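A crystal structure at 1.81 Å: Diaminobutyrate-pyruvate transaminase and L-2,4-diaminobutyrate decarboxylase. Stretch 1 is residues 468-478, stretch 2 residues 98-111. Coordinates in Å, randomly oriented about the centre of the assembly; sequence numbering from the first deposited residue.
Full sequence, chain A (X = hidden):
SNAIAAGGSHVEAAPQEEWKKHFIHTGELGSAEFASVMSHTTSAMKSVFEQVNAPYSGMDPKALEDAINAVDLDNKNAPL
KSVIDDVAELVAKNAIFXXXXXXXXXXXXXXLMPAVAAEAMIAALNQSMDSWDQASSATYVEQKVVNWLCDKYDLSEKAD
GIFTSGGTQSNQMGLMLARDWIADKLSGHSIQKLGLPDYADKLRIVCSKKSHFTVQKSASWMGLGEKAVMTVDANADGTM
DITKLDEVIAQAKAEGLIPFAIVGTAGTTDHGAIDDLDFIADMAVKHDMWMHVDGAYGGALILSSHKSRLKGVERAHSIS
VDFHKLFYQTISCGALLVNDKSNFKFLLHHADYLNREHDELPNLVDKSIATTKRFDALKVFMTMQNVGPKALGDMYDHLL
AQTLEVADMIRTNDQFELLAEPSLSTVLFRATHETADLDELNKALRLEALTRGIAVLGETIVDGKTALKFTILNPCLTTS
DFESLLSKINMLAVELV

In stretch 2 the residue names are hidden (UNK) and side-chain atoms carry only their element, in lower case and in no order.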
ATOM      1  N   LEU A 468      -5.321  30.365   5.763  1.00 22.96           N
ATOM      2  CA  LEU A 468      -4.067  29.671   5.469  1.00 22.30           C
ATOM      3  C   LEU A 468      -3.701  28.765   6.629  1.00 21.36           C
ATOM      4  O   LEU A 468      -4.085  29.021   7.751  1.00 22.28           O
ATOM      5  CB  LEU A 468      -2.947  30.681   5.269  1.00 21.49           C
ATOM      6  CG  LEU A 468      -3.229  31.688   4.134  1.00 22.70           C
ATOM      7  CD1 LEU A 468      -2.209  32.784   4.254  1.00 19.72           C
ATOM      8  CD2 LEU A 468      -3.160  31.000   2.776  1.00 20.41           C
ATOM      9  N   LYS A 469      -2.938  27.719   6.326  1.00 21.64           N
ATOM     10  CA  LYS A 469      -2.509  26.735   7.304  1.00 20.41           C
ATOM     11  C   LYS A 469      -1.036  26.349   7.189  1.00 19.41           C
ATOM     12  O   LYS A 469      -0.522  26.072   6.089  1.00 19.51           O
ATOM     13  CB  LYS A 469      -3.377  25.456   7.218  1.00 21.76           C
ATOM     14  CG  LYS A 469      -2.884  24.316   8.104  1.00 19.88           C
ATOM     15  CD  LYS A 469      -3.916  23.141   8.161  1.00 20.22           C
ATOM     16  CE  LYS A 469      -3.997  22.381   6.835  1.00 17.81           C
ATOM     17  NZ  LYS A 469      -4.887  21.154   7.017  1.00 19.55           N
ATOM     18  N   PHE A 470      -0.385  26.326   8.345  1.00 18.07           N
ATOM     19  CA  PHE A 470       0.899  25.693   8.551  1.00 17.98           C
ATOM     20  C   PHE A 470       0.576  24.369   9.271  1.00 17.94           C
ATOM     21  O   PHE A 470      -0.117  24.362  10.311  1.00 18.24           O
ATOM     22  CB  PHE A 470       1.808  26.486   9.524  1.00 17.68           C
ATOM     23  CG  PHE A 470       2.287  27.853   9.053  1.00 17.64           C
ATOM     24  CD1 PHE A 470       2.295  28.241   7.711  1.00 19.86           C
ATOM     25  CD2 PHE A 470       2.829  28.731   9.999  1.00 17.07           C
ATOM     26  CE1 PHE A 470       2.813  29.537   7.331  1.00 16.98           C
ATOM     27  CE2 PHE A 470       3.348  29.991   9.633  1.00 18.31           C
ATOM     28  CZ  PHE A 470       3.319  30.397   8.303  1.00 17.20           C
ATOM     29  N   THR A 471       1.126  23.281   8.750  1.00 17.31           N
ATOM     30  CA  THR A 471       1.260  22.023   9.469  1.00 18.99           C
ATOM     31  C   THR A 471       2.734  21.829   9.800  1.00 17.46           C
ATOM     32  O   THR A 471       3.555  21.443   8.930  1.00 18.63           O
ATOM     33  CB  THR A 471       0.683  20.867   8.637  1.00 18.68           C
ATOM     34  OG1 THR A 471      -0.688  21.172   8.364  1.00 19.49           O
ATOM     35  CG2 THR A 471       0.733  19.540   9.432  1.00 20.78           C
ATOM     36  N   ILE A 472       3.099  22.199  11.021  1.00 18.53           N
ATOM     37  CA  ILE A 472       4.505  22.142  11.425  1.00 17.85           C
ATOM     38  C   ILE A 472       4.935  20.713  11.778  1.00 18.08           C
ATOM     39  O   ILE A 472       4.446  20.107  12.751  1.00 19.56           O
ATOM     40  CB  ILE A 472       4.827  23.093  12.602  1.00 17.81           C
ATOM     41  CG1 ILE A 472       4.276  24.505  12.329  1.00 17.48           C
ATOM     42  CG2 ILE A 472       6.368  23.103  12.856  1.00 15.75           C
ATOM     43  CD1 ILE A 472       4.112  25.390  13.612  1.00 18.73           C
ATOM     44  N   LEU A 473       5.831  20.158  10.980  1.00 18.58           N
ATOM     45  CA  LEU A 473       6.276  18.789  11.232  1.00 18.40           C
ATOM     46  C   LEU A 473       7.755  18.698  11.443  1.00 17.68           C
ATOM     47  O   LEU A 473       8.215  17.973  12.307  1.00 16.98           O
ATOM     48  CB  LEU A 473       5.876  17.822  10.117  1.00 19.01           C
ATOM     49  CG  LEU A 473       4.394  17.489   9.865  1.00 21.43           C
ATOM     50  CD1 LEU A 473       4.237  16.449   8.736  1.00 19.52           C
ATOM     51  CD2 LEU A 473       3.659  17.046  11.155  1.00 20.53           C
ATOM     52  N   ASN A 474       8.508  19.413  10.618  1.00 17.25           N
ATOM     53  CA  ASN A 474       9.965  19.372  10.698  1.00 17.24           C
ATOM     54  C   ASN A 474      10.397  19.908  12.084  1.00 16.15           C
ATOM     55  O   ASN A 474      10.054  21.044  12.438  1.00 16.40           O
ATOM     56  CB  ASN A 474      10.552  20.198   9.561  1.00 16.35           C
ATOM     57  CG  ASN A 474      12.057  20.099   9.467  1.00 18.46           C
ATOM     58  OD1 ASN A 474      12.750  19.773  10.442  1.00 20.46           O
ATOM     59  ND2 ASN A 474      12.586  20.393   8.280  1.00 20.73           N
ATOM     60  N   PRO A 475      11.110  19.074  12.883  1.00 16.01           N
ATOM     61  CA  PRO A 475      11.480  19.506  14.238  1.00 16.85           C
ATOM     62  C   PRO A 475      12.732  20.389  14.261  1.00 17.34           C
ATOM     63  O   PRO A 475      13.218  20.767  15.340  1.00 17.53           O
ATOM     64  CB  PRO A 475      11.674  18.172  14.980  1.00 17.19           C
ATOM     65  CG  PRO A 475      12.221  17.230  13.903  1.00 15.61           C
ATOM     66  CD  PRO A 475      11.603  17.717  12.587  1.00 15.83           C
ATOM     67  N   CYS A 476      13.234  20.743  13.067  1.00 17.47           N
ATOM     68  CA  CYS A 476      14.544  21.419  12.931  1.00 17.06           C
ATOM     69  C   CYS A 476      14.453  22.880  12.496  1.00 16.28           C
ATOM     70  O   CYS A 476      15.457  23.507  12.186  1.00 17.21           O
ATOM     71  CB  CYS A 476      15.415  20.618  11.936  1.00 17.75           C
ATOM     72  SG  CYS A 476      15.911  18.996  12.546  1.00 20.47           S
ATOM     73  N   LEU A 477      13.241  23.405  12.459  1.00 17.38           N
ATOM     74  CA  LEU A 477      12.937  24.792  12.112  1.00 17.08           C
ATOM     75  C   LEU A 477      13.195  25.750  13.273  1.00 16.67           C
ATOM     76  O   LEU A 477      13.075  25.369  14.424  1.00 15.86           O
ATOM     77  CB  LEU A 477      11.459  24.892  11.706  1.00 17.03           C
ATOM     78  CG  LEU A 477      10.971  23.965  10.583  1.00 18.52           C
ATOM     79  CD1 LEU A 477       9.444  24.114  10.389  1.00 20.49           C
ATOM     80  CD2 LEU A 477      11.711  24.200   9.270  1.00 21.23           C
ATOM     81  N   THR A 478      13.557  26.999  12.948  1.00 16.22           N
ATOM     82  CA  THR A 478      13.912  28.004  13.953  1.00 16.71           C
ATOM     83  C   THR A 478      12.967  29.186  13.839  1.00 17.00           C
ATOM     84  O   THR A 478      12.224  29.305  12.863  1.00 17.19           O
ATOM     85  CB  THR A 478      15.372  28.537  13.733  1.00 16.96           C
ATOM     86  OG1 THR A 478      15.456  29.071  12.415  1.00 17.66           O
ATOM     87  CG2 THR A 478      16.386  27.429  13.853  1.00 17.32           C
ATOM     88  N   UNK A  98       9.666  18.267   0.815  1.00 16.48           N
ATOM     89  CA  UNK A  98       9.235  18.323   2.221  1.00 16.74           C
ATOM     90  C   UNK A  98      10.385  18.715   3.123  1.00 16.30           C
ATOM     91  O   UNK A  98      10.159  19.152   4.266  1.00 16.24           O
ATOM     92  o   UNK A  98       9.793  15.994   2.707  1.00 16.34           O
ATOM     93  c   UNK A  98       7.512  16.489   1.934  1.00 18.21           C
ATOM     94  c   UNK A  98       8.718  16.957   2.732  1.00 17.58           C
ATOM     95  N   UNK A  99      11.615  18.580   2.596  1.00 16.70           N
ATOM     96  CA  UNK A  99      12.823  18.896   3.372  1.00 17.14           C
ATOM     97  C   UNK A  99      13.090  20.383   3.423  1.00 17.34           C
ATOM     98  O   UNK A  99      13.931  20.824   4.204  1.00 17.24           O
ATOM     99  c   UNK A  99      13.390  15.937   1.774  1.00 15.87           C
ATOM    100  c   UNK A  99      14.038  16.675   2.968  1.00 19.21           C
ATOM    101  n   UNK A  99      13.453  14.614   1.837  1.00 18.91           N
ATOM    102  c   UNK A  99      14.062  18.186   2.815  1.00 17.49           C
ATOM    103  o   UNK A  99      12.872  16.542   0.806  1.00 13.79           O
ATOM    104  N   UNK A 100      12.422  21.147   2.562  1.00 16.65           N
ATOM    105  CA  UNK A 100      12.592  22.585   2.576  1.00 16.99           C
ATOM    106  C   UNK A 100      11.667  23.211   3.641  1.00 16.11           C
ATOM    107  O   UNK A 100      10.468  22.843   3.712  1.00 16.75           O
ATOM    108  c   UNK A 100      12.787  24.627   1.097  1.00 18.04           C
ATOM    109  c   UNK A 100      13.944  25.152   0.625  1.00 18.01           C
ATOM    110  c   UNK A 100      12.757  26.807   1.439  1.00 16.25           C
ATOM    111  n   UNK A 100      13.886  26.510   0.819  1.00 15.48           N
ATOM    112  n   UNK A 100      12.062  25.691   1.604  1.00 15.90           N
ATOM    113  c   UNK A 100      12.313  23.200   1.193  1.00 17.34           C
ATOM    114  N   UNK A 101      12.188  24.155   4.448  1.00 15.58           N
ATOM    115  CA  UNK A 101      11.385  24.739   5.527  1.00 15.18           C
ATOM    116  C   UNK A 101      10.061  25.349   5.083  1.00 14.28           C
ATOM    117  O   UNK A 101       9.163  25.450   5.884  1.00 13.36           O
ATOM    118  c   UNK A 101      13.630  25.665   5.477  1.00 17.43           C
ATOM    119  c   UNK A 101      12.269  25.871   6.085  1.00 15.32           C
ATOM    120  c   UNK A 101      13.572  24.703   4.391  1.00 15.37           C
ATOM    121  N   UNK A 102       9.973  25.795   3.838  1.00 14.90           N
ATOM    122  CA  UNK A 102       8.784  26.519   3.365  1.00 15.44           C
ATOM    123  C   UNK A 102       7.755  25.558   2.761  1.00 15.74           C
ATOM    124  O   UNK A 102       6.716  25.959   2.278  1.00 15.53           O
ATOM    125  o   UNK A 102       9.759  29.013   4.294  1.00 21.50           O
ATOM    126  o   UNK A 102      10.892  29.336   2.420  1.00 17.03           O
ATOM    127  c   UNK A 102      10.010  28.747   3.092  1.00 16.38           C
ATOM    128  c   UNK A 102       9.198  27.652   2.396  1.00 15.50           C
ATOM    129  N   UNK A 103       8.047  24.266   2.859  1.00 16.31           N
ATOM    130  CA  UNK A 103       7.054  23.223   2.584  1.00 15.81           C
ATOM    131  C   UNK A 103       6.363  22.818   3.900  1.00 15.28           C
ATOM    132  O   UNK A 103       6.934  22.099   4.714  1.00 15.00           O
ATOM    133  c   UNK A 103       7.720  22.039   1.917  1.00 15.87           C
ATOM    134  s   UNK A 103       6.489  20.826   1.341  1.00 18.83           S
ATOM    135  N   UNK A 104       5.139  23.305   4.121  1.00 15.45           N
ATOM    136  CA  UNK A 104       4.603  23.356   5.479  1.00 16.27           C
ATOM    137  C   UNK A 104       3.081  23.355   5.503  1.00 16.25           C
ATOM    138  O   UNK A 104       2.478  23.979   6.385  1.00 17.97           O
ATOM    139  c   UNK A 104       4.471  25.891   5.817  1.00 16.81           C
ATOM    140  c   UNK A 104       6.001  25.384   8.622  1.00 16.43           C
ATOM    141  c   UNK A 104       5.176  24.625   6.243  1.00 16.68           C
ATOM    142  c   UNK A 104       5.129  24.410   7.754  1.00 16.28           C
ATOM    143  N   UNK A 105       2.458  22.655   4.543  1.00 16.82           N
ATOM    144  CA  UNK A 105       1.018  22.718   4.339  1.00 16.01           C
ATOM    145  C   UNK A 105       0.228  21.600   5.052  1.00 16.40           C
ATOM    146  O   UNK A 105      -0.775  21.878   5.726  1.00 16.76           O
ATOM    147  c   UNK A 105       0.704  22.659   2.849  1.00 17.09           C
ATOM    148  N   UNK A 106       0.675  20.359   4.855  1.00 16.43           N
ATOM    149  CA  UNK A 106      -0.153  19.152   5.066  1.00 17.62           C
ATOM    150  C   UNK A 106       0.543  18.140   5.948  1.00 18.16           C
ATOM    151  O   UNK A 106       1.712  18.319   6.333  1.00 17.54           O
ATOM    152  n   UNK A 106      -2.087  20.111   2.788  1.00 17.99           N
ATOM    153  c   UNK A 106      -0.924  19.386   2.642  1.00 18.69           C
ATOM    154  c   UNK A 106      -0.406  18.465   3.704  1.00 17.28           C
ATOM    155  n   UNK A 106      -1.323  20.583   0.847  1.00 20.00           N
ATOM    156  c   UNK A 106      -0.458  19.671   1.405  1.00 19.52           C
ATOM    157  c   UNK A 106      -2.303  20.820   1.697  1.00 20.92           C
ATOM    158  N   UNK A 107      -0.161  17.046   6.245  1.00 18.14           N
ATOM    159  CA  UNK A 107       0.452  15.952   6.995  1.00 19.75           C
ATOM    160  C   UNK A 107       1.282  15.105   6.044  1.00 20.93           C
ATOM    161  O   UNK A 107       0.979  13.936   5.787  1.00 22.12           O
ATOM    162  c   UNK A 107      -2.518  15.177   9.426  1.00 21.95           C
ATOM    163  c   UNK A 107      -1.258  15.899   8.898  1.00 19.10           C
ATOM    164  c   UNK A 107      -0.623  15.139   7.726  1.00 20.11           C
ATOM    165  c   UNK A 107      -0.277  16.112  10.074  1.00 20.45           C
ATOM    166  N   UNK A 108       2.332  15.733   5.533  1.00 21.03           N
ATOM    167  CA  UNK A 108       3.198  15.188   4.505  1.00 20.99           C
ATOM    168  C   UNK A 108       4.613  15.398   5.051  1.00 21.04           C
ATOM    169  O   UNK A 108       5.122  16.509   5.054  1.00 20.25           O
ATOM    170  n   UNK A 108       4.232  16.251   1.010  1.00 24.13           N
ATOM    171  n   UNK A 108       5.140  14.337   0.673  1.00 23.86           N
ATOM    172  c   UNK A 108       4.459  14.248   1.858  1.00 20.38           C
ATOM    173  c   UNK A 108       3.000  15.939   3.196  1.00 21.63           C
ATOM    174  c   UNK A 108       4.991  15.555   0.179  1.00 23.80           C
ATOM    175  c   UNK A 108       3.870  15.450   2.073  1.00 22.07           C
ATOM    176  N   UNK A 109       5.219  14.301   5.516  1.00 20.39           N
ATOM    177  CA  UNK A 109       6.337  14.340   6.436  1.00 20.36           C
ATOM    178  C   UNK A 109       7.712  14.314   5.760  1.00 20.06           C
ATOM    179  O   UNK A 109       7.928  13.578   4.760  1.00 20.86           O
ATOM    180  c   UNK A 109       6.647  11.830   7.045  1.00 18.43           C
ATOM    181  o   UNK A 109       6.786  13.566   8.748  1.00 20.14           O
ATOM    182  c   UNK A 109       6.157  13.195   7.522  1.00 19.86           C
ATOM    183  N   UNK A 110       8.647  15.131   6.271  1.00 20.00           N
ATOM    184  CA  UNK A 110      10.024  14.964   5.802  1.00 19.27           C
ATOM    185  C   UNK A 110      10.556  13.634   6.404  1.00 18.62           C
ATOM    186  O   UNK A 110      10.419  13.387   7.619  1.00 19.51           O
ATOM    187  c   UNK A 110      10.745  16.214   6.344  1.00 19.17           C
ATOM    188  c   UNK A 110       8.518  16.193   7.296  1.00 20.04           C
ATOM    189  c   UNK A 110       9.970  16.593   7.614  1.00 20.20           C
ATOM    190  N   UNK A 111      11.077  12.746   5.545  1.00 18.06           N
ATOM    191  CA  UNK A 111      11.446  11.375   5.947  1.00 17.48           C
ATOM    192  C   UNK A 111      12.684  11.275   6.850  1.00 17.94           C
ATOM    193  O   UNK A 111      13.704  11.899   6.601  1.00 17.74           O
ATOM    194  c   UNK A 111      11.681  10.654   4.609  1.00 17.01           C
ATOM    195  c   UNK A 111      11.300  12.988   4.110  1.00 16.70           C
ATOM    196  c   UNK A 111      12.045  11.746   3.668  1.00 18.62           C
TER
HETATM  197  O   HOH W   1      10.822  21.059   6.330  1.00 26.49           O
HETATM  198  O   HOH W   2      15.168  20.630   6.845  1.00 37.59           O
HETATM  199  O   HOH W   3       3.684  20.277   6.541  1.00 24.07           O
HETATM  200  O   HOH W   4      -4.112  19.536   4.577  1.00 32.93           O

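Position 98 carries one side-chain carbon bonded to an oxygen and a second carbon, the fork of a threonine. Thr-98 touches nothing on stretch 1 directly, but its O lies 2.9 Å from water 1, which accepts a hydrogen bond from ND2 of Asn-474 (2.7 Å). At position 99 three carbons run in line, the last bearing one oxygen and one nitrogen: Gln-99. Its CB points away, and its O is joined through water 2 to the same ND2 of Asn-474.

Position 100 has one carbon followed by a five-membered ring of three carbons and two nitrogens, which makes it a histidine. ND1 of His-100 serves its own stretch, accepting a hydrogen bond from N of residue 102 (3.1 Å), while the backbone O of His-100 begins a type I turn closed by N of residue 103 (2.9 Å). At 101 three carbons close a ring onto the backbone N, so the residue is proline; CB of Pro-101 packs 3.6 Å from CD2 of Leu-477. Position 102 shows two carbons, the second with two oxygens. This is Asp-102, whose carboxylate stays clear of stretch 1. Position 103 has one carbon followed by a sulfur, a cysteine; Cys-103 makes no contact with stretch 1.

Position 104 has four carbons, forked at the first, with one arm two carbons long and its end 4.1 Å from CD1 of Leu-477: an isoleucine. Ile-104 places CG2 3.7 Å from CD1 of Phe-470 and CD1 4.2 Å from CG1 of Ile-472, and the residue loses more surface to the other stretch than any other residue. Position 105 has a single carbon, directed away: Ala-105, which makes its contact through the backbone. Position 106 again has one carbon and a five-membered ring with two nitrogens. His-106 also turns its CB away, yet water 4 lies 2.8 Å from its ND1 and 3.0 Å from NZ of Lys-469.

Four carbons forked at the second mark position 107 as leucine. Although its CB points away, the side chain of Leu-107 brings CD2 to 3.6 Å from CG2 of Thr-471. Position 108 again has one carbon and a five-membered ring of three carbons and two nitrogens: His-108, whose ring leads away; its O lies 3.8 Å from CD1 of Leu-473. One carbon bearing an oxygen and a carbon makes 109 a threonine, and CA of Thr-109 is 3.8 Å from that same CD1 of Leu-473. At position 110 three carbons close a ring onto the backbone N, and the ring comes within 4.1 Å of CB of Asn-474 through its middle carbon: Pro-110. Position 111 has the same three-carbon ring, out of reach of stretch 1: Pro-111.

The contact is fixed by two carbonyls near the end of the strand. Thr-471 N donates to Ile-104 O (2.8 Å, 157°) and Thr-471 OG1 to Ala-105 O (2.7 Å), so one residue holds two successive peptides. Around this anchor Ile-104 fills the space among Phe-470, Ile-472 and Leu-477, Leu-473 packs against Leu-107 and Pro-110, and waters link Asn-474 ND2 to the carbonyl O atoms of Thr-98 and Gln-99, and Lys-469 NZ to His-106 ND1.

Stretch 2 (98-111) TQHPDCIAHLHTPP
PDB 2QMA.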